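Local coordinates for protein PrhC (Penicillium brasilianum, PDB 5X9J) that acts as a homodimeric isomerase in the fungal pathway that builds paraherquonin, a meroterpenoid with a highly congested hexacyclic framework, at residues N158-A162 / K163-K167. Sequence-based numbering, arbitrary orientation.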
ATOM      1  N   ASN B 158     -18.991   7.791  -2.043  1.00 25.94           N
ATOM      2  CA  ASN B 158     -20.404   7.488  -2.245  1.00 31.69           C
ATOM      3  C   ASN B 158     -21.275   8.210  -1.219  1.00 32.44           C
ATOM      4  O   ASN B 158     -22.332   8.745  -1.558  1.00 34.11           O
ATOM      5  CB  ASN B 158     -20.641   5.977  -2.166  1.00 29.89           C
ATOM      6  CG  ASN B 158     -20.068   5.224  -3.361  1.00 35.45           C
ATOM      7  OD1 ASN B 158     -19.781   5.803  -4.411  1.00 33.86           O
ATOM      8  ND2 ASN B 158     -19.918   3.922  -3.205  1.00 32.14           N
ATOM      9  N   ARG B 159     -20.857   8.216   0.051  1.00 30.64           N
ATOM     10  CA  ARG B 159     -21.632   8.911   1.074  1.00 33.68           C
ATOM     11  C   ARG B 159     -21.657  10.412   0.816  1.00 33.28           C
ATOM     12  O   ARG B 159     -22.699  11.056   0.986  1.00 34.23           O
ATOM     13  CB  ARG B 159     -21.067   8.600   2.462  1.00 32.48           C
ATOM     14  CG  ARG B 159     -21.374   7.176   2.950  1.00 35.28           C
ATOM     15  CD  ARG B 159     -20.827   6.935   4.362  1.00 37.38           C
ATOM     16  NE  ARG B 159     -19.402   6.610   4.328  1.00 44.36           N
ATOM     17  CZ  ARG B 159     -18.509   6.946   5.263  1.00 44.62           C
ATOM     18  NH1 ARG B 159     -18.866   7.645   6.345  1.00 40.62           N
ATOM     19  NH2 ARG B 159     -17.242   6.582   5.108  1.00 35.19           N
ATOM     20  N   LEU B 160     -20.523  10.981   0.393  1.00 29.87           N
ATOM     21  CA  LEU B 160     -20.476  12.400   0.057  1.00 32.20           C
ATOM     22  C   LEU B 160     -21.370  12.714  -1.133  1.00 35.92           C
ATOM     23  O   LEU B 160     -22.055  13.745  -1.147  1.00 34.26           O
ATOM     24  CB  LEU B 160     -19.036  12.832  -0.247  1.00 31.30           C
ATOM     25  CG  LEU B 160     -18.030  12.827   0.905  1.00 30.15           C
ATOM     26  CD1 LEU B 160     -16.636  13.183   0.382  1.00 29.21           C
ATOM     27  CD2 LEU B 160     -18.458  13.789   2.024  1.00 30.46           C
ATOM     28  N   ALA B 161     -21.363  11.846  -2.154  1.00 31.73           N
ATOM     29  CA  ALA B 161     -22.151  12.130  -3.347  1.00 34.06           C
ATOM     30  C   ALA B 161     -23.644  12.101  -3.049  1.00 33.58           C
ATOM     31  O   ALA B 161     -24.402  12.876  -3.636  1.00 36.22           O
ATOM     32  CB  ALA B 161     -21.814  11.143  -4.467  1.00 34.09           C
ATOM     33  N   ALA B 162     -24.082  11.225  -2.142  1.00 32.85           N
ATOM     34  CA  ALA B 162     -25.483  11.225  -1.741  1.00 37.85           C
ATOM     35  C   ALA B 162     -25.886  12.534  -1.064  1.00 38.50           C
ATOM     36  O   ALA B 162     -27.077  12.856  -1.015  1.00 35.69           O
ATOM     37  CB  ALA B 162     -25.759  10.040  -0.815  1.00 36.10           C
ATOM     38  N   LYS B 163     -24.919  13.298  -0.555  1.00 35.49           N
ATOM     39  CA  LYS B 163     -25.163  14.575   0.097  1.00 35.41           C
ATOM     40  C   LYS B 163     -24.681  15.745  -0.751  1.00 35.15           C
ATOM     41  O   LYS B 163     -24.447  16.834  -0.223  1.00 34.46           O
ATOM     42  CB  LYS B 163     -24.506  14.575   1.478  1.00 30.27           C
ATOM     43  CG  LYS B 163     -25.072  13.465   2.357  1.00 32.79           C
ATOM     44  CD  LYS B 163     -24.452  13.402   3.738  1.00 31.18           C
ATOM     45  CE  LYS B 163     -25.264  12.467   4.652  1.00 33.54           C
ATOM     46  NZ  LYS B 163     -24.789  12.537   6.068  1.00 44.12           N
ATOM     47  N   GLN B 164     -24.517  15.530  -2.061  1.00 32.59           N
ATOM     48  CA  GLN B 164     -24.116  16.569  -3.014  1.00 36.07           C
ATOM     49  C   GLN B 164     -22.765  17.188  -2.671  1.00 36.96           C
ATOM     50  O   GLN B 164     -22.483  18.333  -3.042  1.00 38.03           O
ATOM     51  CB  GLN B 164     -25.182  17.669  -3.119  1.00 38.43           C
ATOM     52  CG  GLN B 164     -26.584  17.140  -3.355  1.00 37.21           C
ATOM     53  CD  GLN B 164     -26.702  16.369  -4.650  1.00 43.31           C
ATOM     54  OE1 GLN B 164     -25.957  16.607  -5.597  1.00 43.55           O
ATOM     55  NE2 GLN B 164     -27.638  15.437  -4.696  1.00 47.17           N
ATOM     56  N   ALA B 165     -21.902  16.447  -1.974  1.00 31.37           N
ATOM     57  CA  ALA B 165     -20.658  17.016  -1.475  1.00 34.72           C
ATOM     58  C   ALA B 165     -19.417  16.359  -2.068  1.00 38.12           C
ATOM     59  O   ALA B 165     -18.333  16.488  -1.492  1.00 36.68           O
ATOM     60  CB  ALA B 165     -20.614  16.923   0.052  1.00 32.02           C
ATOM     61  N   ALA B 166     -19.542  15.665  -3.210  1.00 30.00           N
ATOM     62  CA  ALA B 166     -18.431  14.871  -3.743  1.00 30.00           C
ATOM     63  C   ALA B 166     -17.688  15.515  -4.908  1.00 30.00           C
ATOM     64  O   ALA B 166     -16.566  15.079  -5.219  1.00 30.00           O
ATOM     65  CB  ALA B 166     -18.929  13.493  -4.202  1.00 30.00           C
ATOM     66  N   LYS B 167     -18.264  16.518  -5.569  1.00 41.55           N
ATOM     67  CA  LYS B 167     -17.698  16.956  -6.844  1.00 45.62           C
ATOM     68  C   LYS B 167     -16.296  17.533  -6.688  1.00 40.93           C
ATOM     69  O   LYS B 167     -15.458  17.352  -7.576  1.00 42.22           O
ATOM     70  CB  LYS B 167     -18.629  17.966  -7.518  1.00 47.36           C
ATOM     71  CG  LYS B 167     -19.919  17.336  -8.022  1.00 48.74           C
ATOM     72  CD  LYS B 167     -20.714  18.288  -8.913  1.00 51.23           C
ATOM     73  CE  LYS B 167     -21.942  17.591  -9.487  1.00 54.30           C
ATOM     74  NZ  LYS B 167     -22.829  18.531 -10.243  1.00 55.39           N
TER
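The carbonyl of L160 is the flat group on which this helix end turns: the N-H of A165 reaches its oxygen over one face and the N-H of K163 over the opposite face. The bonds A165 N to L160 O and Q164 N to A161 O make a Schellman motif, a classic way of ending an alpha-helix, here closing helix 150-162; the K163 bond is additional. The two grips on L160 O differ in quality. A165 N lies 2.8 Å from L160 O in a fairly straight bond (163° at the hydrogen), 40° above the carbonyl plane. K163 N, at 3.0 Å from L160 O, is more bent and stands steeper still over its face. Q164 N likewise approaches A161 O from well above the plane, at 3.1 Å. Three amide N-H groups are thus satisfied within one turn, and the positive phi of Q164, the C-prime residue, turns the chain so that A165 N can reach back to L160 O.

Apolar carbons then close the flank of the returning chain. A166 CB rests 3.7 Å from A161 CB and also touches the A161 backbone, while L160 CB lies 4.0 Å from A166 CB, roughly at right angles to that contact. The buried L160 side chain, CG anti to its own carbonyl carbon (chi1 -67°), has CD2 in apolar contact with A165 CB, 4.3 Å away; L160 and A165 both also lean on I120, in the loop between strands 108-119 and 124-134. That loop meets the helix end through polar groups too: R159 NH1 bonds to the carbonyls of G121 and P123, and K163 NZ to that of I120. The extended K163 chain leaves for this bond alongside the last turn, its CG passing 3.6 Å from R159 O.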